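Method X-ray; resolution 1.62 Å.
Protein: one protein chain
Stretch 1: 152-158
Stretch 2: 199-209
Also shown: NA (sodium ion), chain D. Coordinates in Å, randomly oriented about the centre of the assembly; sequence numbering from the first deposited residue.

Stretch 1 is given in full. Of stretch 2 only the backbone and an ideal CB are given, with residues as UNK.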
# COMPACT_ATOMS: atom_id res chain seq x y z
N THR A 152 2.81 11.16 -9.45
CA THR A 152 1.94 9.99 -9.16
C THR A 152 0.78 10.40 -8.25
O THR A 152 1.01 10.94 -7.15
CB THR A 152 2.70 8.85 -8.42
OG1 THR A 152 3.75 8.34 -9.24
CG2 THR A 152 1.75 7.71 -8.06
N PRO A 153 -0.47 10.10 -8.67
CA PRO A 153 -1.60 10.40 -7.79
C PRO A 153 -1.60 9.44 -6.60
O PRO A 153 -1.46 8.24 -6.79
CB PRO A 153 -2.83 10.17 -8.69
CG PRO A 153 -2.31 10.15 -10.10
CD PRO A 153 -0.87 9.74 -10.04
N VAL A 154 -1.76 9.98 -5.39
CA VAL A 154 -1.77 9.20 -4.16
C VAL A 154 -3.00 9.61 -3.35
O VAL A 154 -3.26 10.79 -3.18
CB VAL A 154 -0.51 9.44 -3.28
CG1 VAL A 154 -0.56 8.65 -1.98
CG2 VAL A 154 0.77 9.12 -4.05
N PHE A 155 -3.76 8.62 -2.89
CA PHE A 155 -4.87 8.84 -1.96
C PHE A 155 -4.50 8.25 -0.62
O PHE A 155 -4.12 7.09 -0.53
CB PHE A 155 -6.15 8.19 -2.47
CG PHE A 155 -7.31 8.32 -1.51
CD1 PHE A 155 -8.06 9.51 -1.47
CD2 PHE A 155 -7.64 7.29 -0.62
CE1 PHE A 155 -9.13 9.66 -0.57
CE2 PHE A 155 -8.72 7.43 0.26
CZ PHE A 155 -9.46 8.62 0.29
N ILE A 156 -4.56 9.07 0.42
CA ILE A 156 -4.27 8.62 1.77
C ILE A 156 -5.41 9.07 2.69
O ILE A 156 -5.80 10.23 2.70
CB ILE A 156 -2.87 9.08 2.27
CG1 ILE A 156 -2.53 8.51 3.65
CG2 ILE A 156 -2.73 10.60 2.24
CD1 ILE A 156 -1.09 8.77 4.09
N SER A 157 -5.95 8.12 3.43
CA SER A 157 -7.04 8.44 4.35
C SER A 157 -6.80 7.86 5.72
O SER A 157 -5.98 6.98 5.91
CB SER A 157 -8.34 7.89 3.81
OG SER A 157 -8.24 6.49 3.71
N THR A 158 -7.54 8.40 6.69
CA THR A 158 -7.69 7.79 8.00
C THR A 158 -8.95 8.33 8.65
O THR A 158 -9.60 9.26 8.14
CB THR A 158 -6.44 7.98 8.90
OG1 THR A 158 -6.54 7.13 10.06
CG2 THR A 158 -6.25 9.45 9.32
N UNK A 199 -17.55 6.21 0.82
CA UNK A 199 -17.09 7.50 0.28
C UNK A 199 -15.66 7.39 -0.27
O UNK A 199 -15.34 7.96 -1.33
CB UNK A 199 -17.15 8.58 1.36
N UNK A 200 -14.82 6.66 0.45
CA UNK A 200 -13.43 6.43 0.04
C UNK A 200 -13.39 5.67 -1.27
O UNK A 200 -12.62 6.00 -2.16
CB UNK A 200 -12.66 5.66 1.12
N UNK A 201 -14.26 4.66 -1.38
CA UNK A 201 -14.33 3.85 -2.60
C UNK A 201 -14.71 4.71 -3.81
O UNK A 201 -14.02 4.63 -4.85
CB UNK A 201 -15.34 2.71 -2.43
N UNK A 202 -15.77 5.51 -3.68
CA UNK A 202 -16.23 6.38 -4.78
C UNK A 202 -15.15 7.39 -5.14
O UNK A 202 -14.92 7.68 -6.32
CB UNK A 202 -17.52 7.11 -4.40
N UNK A 203 -14.54 7.97 -4.10
CA UNK A 203 -13.55 9.01 -4.32
C UNK A 203 -12.35 8.45 -5.07
O UNK A 203 -11.86 9.08 -6.01
CB UNK A 203 -13.11 9.62 -2.99
N UNK A 204 -11.91 7.26 -4.67
CA UNK A 204 -10.78 6.63 -5.35
C UNK A 204 -11.16 6.31 -6.81
O UNK A 204 -10.36 6.50 -7.74
CB UNK A 204 -10.35 5.36 -4.61
N UNK A 205 -12.39 5.84 -7.01
CA UNK A 205 -12.82 5.49 -8.38
C UNK A 205 -12.89 6.68 -9.32
O UNK A 205 -12.64 6.53 -10.51
CB UNK A 205 -14.19 4.82 -8.34
N UNK A 206 -13.22 7.85 -8.77
CA UNK A 206 -13.35 9.09 -9.55
C UNK A 206 -12.07 9.90 -9.68
O UNK A 206 -12.04 10.91 -10.39
CB UNK A 206 -14.42 9.98 -8.92
N UNK A 207 -11.00 9.43 -9.02
CA UNK A 207 -9.72 10.14 -9.04
C UNK A 207 -8.60 9.20 -9.47
O UNK A 207 -8.28 9.11 -10.66
CB UNK A 207 -9.41 10.74 -7.67
N UNK A 208 -8.01 8.50 -8.51
CA UNK A 208 -6.87 7.60 -8.80
C UNK A 208 -7.20 6.60 -9.92
O UNK A 208 -6.36 6.33 -10.80
CB UNK A 208 -6.47 6.84 -7.54
N UNK A 209 -8.42 6.06 -9.89
CA UNK A 209 -8.82 5.02 -10.83
C UNK A 209 -9.69 5.53 -11.97
O UNK A 209 -10.29 4.73 -12.68
CB UNK A 209 -9.57 3.91 -10.08
NA NA D . -6.49 5.82 -13.50

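Strand 153-158 runs nearly antiparallel to the helix of the second stretch (172° between axes, closest approach 10.1 Å). CA-to-CB of Pro-153, Phe-155 and Ser-157 points toward the second stretch, so these three side chains are the test for each position.

Position 199 has helical angles (-64/-40) and nothing of the strand within 5.5 Å of its ideal CB; many residues would suit. It is Asp-199, which makes no contact here.

At 200 the CB points sideways, 4.4 Å from Phe-155 CE2 and 5.2 Å from Ser-157 OG. A side chain that passes the ring and ends in a polar group would suit: Glu or Gln. An apolar chain such as Met could pass the ring but would leave the Ser-157 OG hydroxyl without this partner. The residue is Glu-200. Its CG lies at the ring edge, 4.1 Å from Phe-155 CZ, and its carboxylate accepts a hydrogen bond from the serine, Ser-157 OG to Glu-200 OE2 at 2.7 Å.

The CB of 201 points away and that of 202 is out of reach, so the strand dictates neither; they are Ile-201 and Gln-202.

Position 203 points toward the strand, its CB 4.7 Å from Phe-155 CE1. Leu, Met or Ile could cover that side of the ring. Leu-203, with chi1 t and chi2 p, brings CD2 to 3.7 Å from Phe-155 CE1, in an oblique approach.

At 204 the CB is sideways and 5.2 Å from Phe-155 CD2, so a short apolar branch is enough; Val, Ile or Leu are plausible. Val-204 sets CG2 over one ring face, 3.6 Å from Phe-155 CD2 and 4.0 Å from the ring centroid, 26° off the normal: a CH-pi contact.

Positions 205 and 206 are out of reach, leaving polar residues free to occur; they are Asn-205 and Asn-206.

At 207 the backbone (-126/-88) has left helical values. CB points toward the strand but has nothing within 5.5 Å, so the strand sets little preference, and a small or polar residue is among those that fit. Thr-207 turns back on its own stretch: OG1 donates to Leu-203 O at 2.7 Å.

Position 208 faces Pro-153 across a CA separation of 6.1 Å. Its CB is sideways, 5.1 Å from Pro-153 CB and 5.3 Å from Phe-155 CB, which calls for an apolar chain long enough to extend inward, such as Ile, Leu or Met. In Ile-208 (m, m), CD1 lies 3.7 Å from Pro-153 CB and 3.8 Å from Phe-155 N, and CG1 is 3.9 Å from Phe-155 CB. Its backbone serves separately: Ile-208 O binds the sodium NA at 2.8 Å.

Position 209 is out of reach, so the strand sets no preference. It is Leu-209, whose N donates to Val-204 O at 2.9 Å.

Stretch 2 199-209: DEIQLVNNTIL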
# COMPACT_ATOMS: atom_id res chain seq x y z
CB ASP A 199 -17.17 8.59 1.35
CG ASP A 199 -18.60 9.15 1.56
OD1 ASP A 199 -18.71 10.04 2.42
OD2 ASP A 199 -19.59 8.72 0.92
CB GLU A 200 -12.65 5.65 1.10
CG GLU A 200 -12.29 6.48 2.31
CD GLU A 200 -11.87 5.61 3.48
OE1 GLU A 200 -12.77 5.21 4.24
OE2 GLU A 200 -10.65 5.33 3.62
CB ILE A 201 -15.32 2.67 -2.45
CG1 ILE A 201 -14.80 1.67 -1.41
CG2 ILE A 201 -15.55 1.96 -3.80
CD1 ILE A 201 -13.49 1.00 -1.77
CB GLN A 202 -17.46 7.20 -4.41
CG GLN A 202 -18.72 6.45 -4.01
CD GLN A 202 -19.88 7.41 -3.79
OE1 GLN A 202 -20.39 7.56 -2.67
NE2 GLN A 202 -20.31 8.09 -4.87
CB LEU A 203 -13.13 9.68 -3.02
CG LEU A 203 -12.23 10.90 -3.18
CD1 LEU A 203 -12.76 11.90 -4.21
CD2 LEU A 203 -12.05 11.53 -1.80
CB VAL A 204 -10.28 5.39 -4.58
CG1 VAL A 204 -9.38 4.54 -5.46
CG2 VAL A 204 -9.51 5.84 -3.34
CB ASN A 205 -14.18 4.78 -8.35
CG ASN A 205 -14.07 3.35 -7.84
OD1 ASN A 205 -12.99 2.76 -7.79
ND2 ASN A 205 -15.21 2.79 -7.46
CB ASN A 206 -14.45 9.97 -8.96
CG ASN A 206 -15.82 9.34 -9.08
OD1 ASN A 206 -16.19 8.79 -10.12
ND2 ASN A 206 -16.59 9.44 -8.02
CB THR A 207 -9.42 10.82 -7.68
OG1 THR A 207 -9.38 9.85 -6.62
CG2 THR A 207 -10.49 11.89 -7.36
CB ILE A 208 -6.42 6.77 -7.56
CG1 ILE A 208 -6.27 7.62 -6.28
CG2 ILE A 208 -5.14 6.00 -7.88
CD1 ILE A 208 -5.30 8.79 -6.35
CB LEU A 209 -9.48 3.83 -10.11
CG LEU A 209 -8.62 3.15 -9.03
CD1 LEU A 209 -9.43 2.10 -8.29
CD2 LEU A 209 -7.35 2.53 -9.60
O HOH W 1 -6.86 3.45 -14.43
O HOH W 2 -4.56 6.40 -14.46
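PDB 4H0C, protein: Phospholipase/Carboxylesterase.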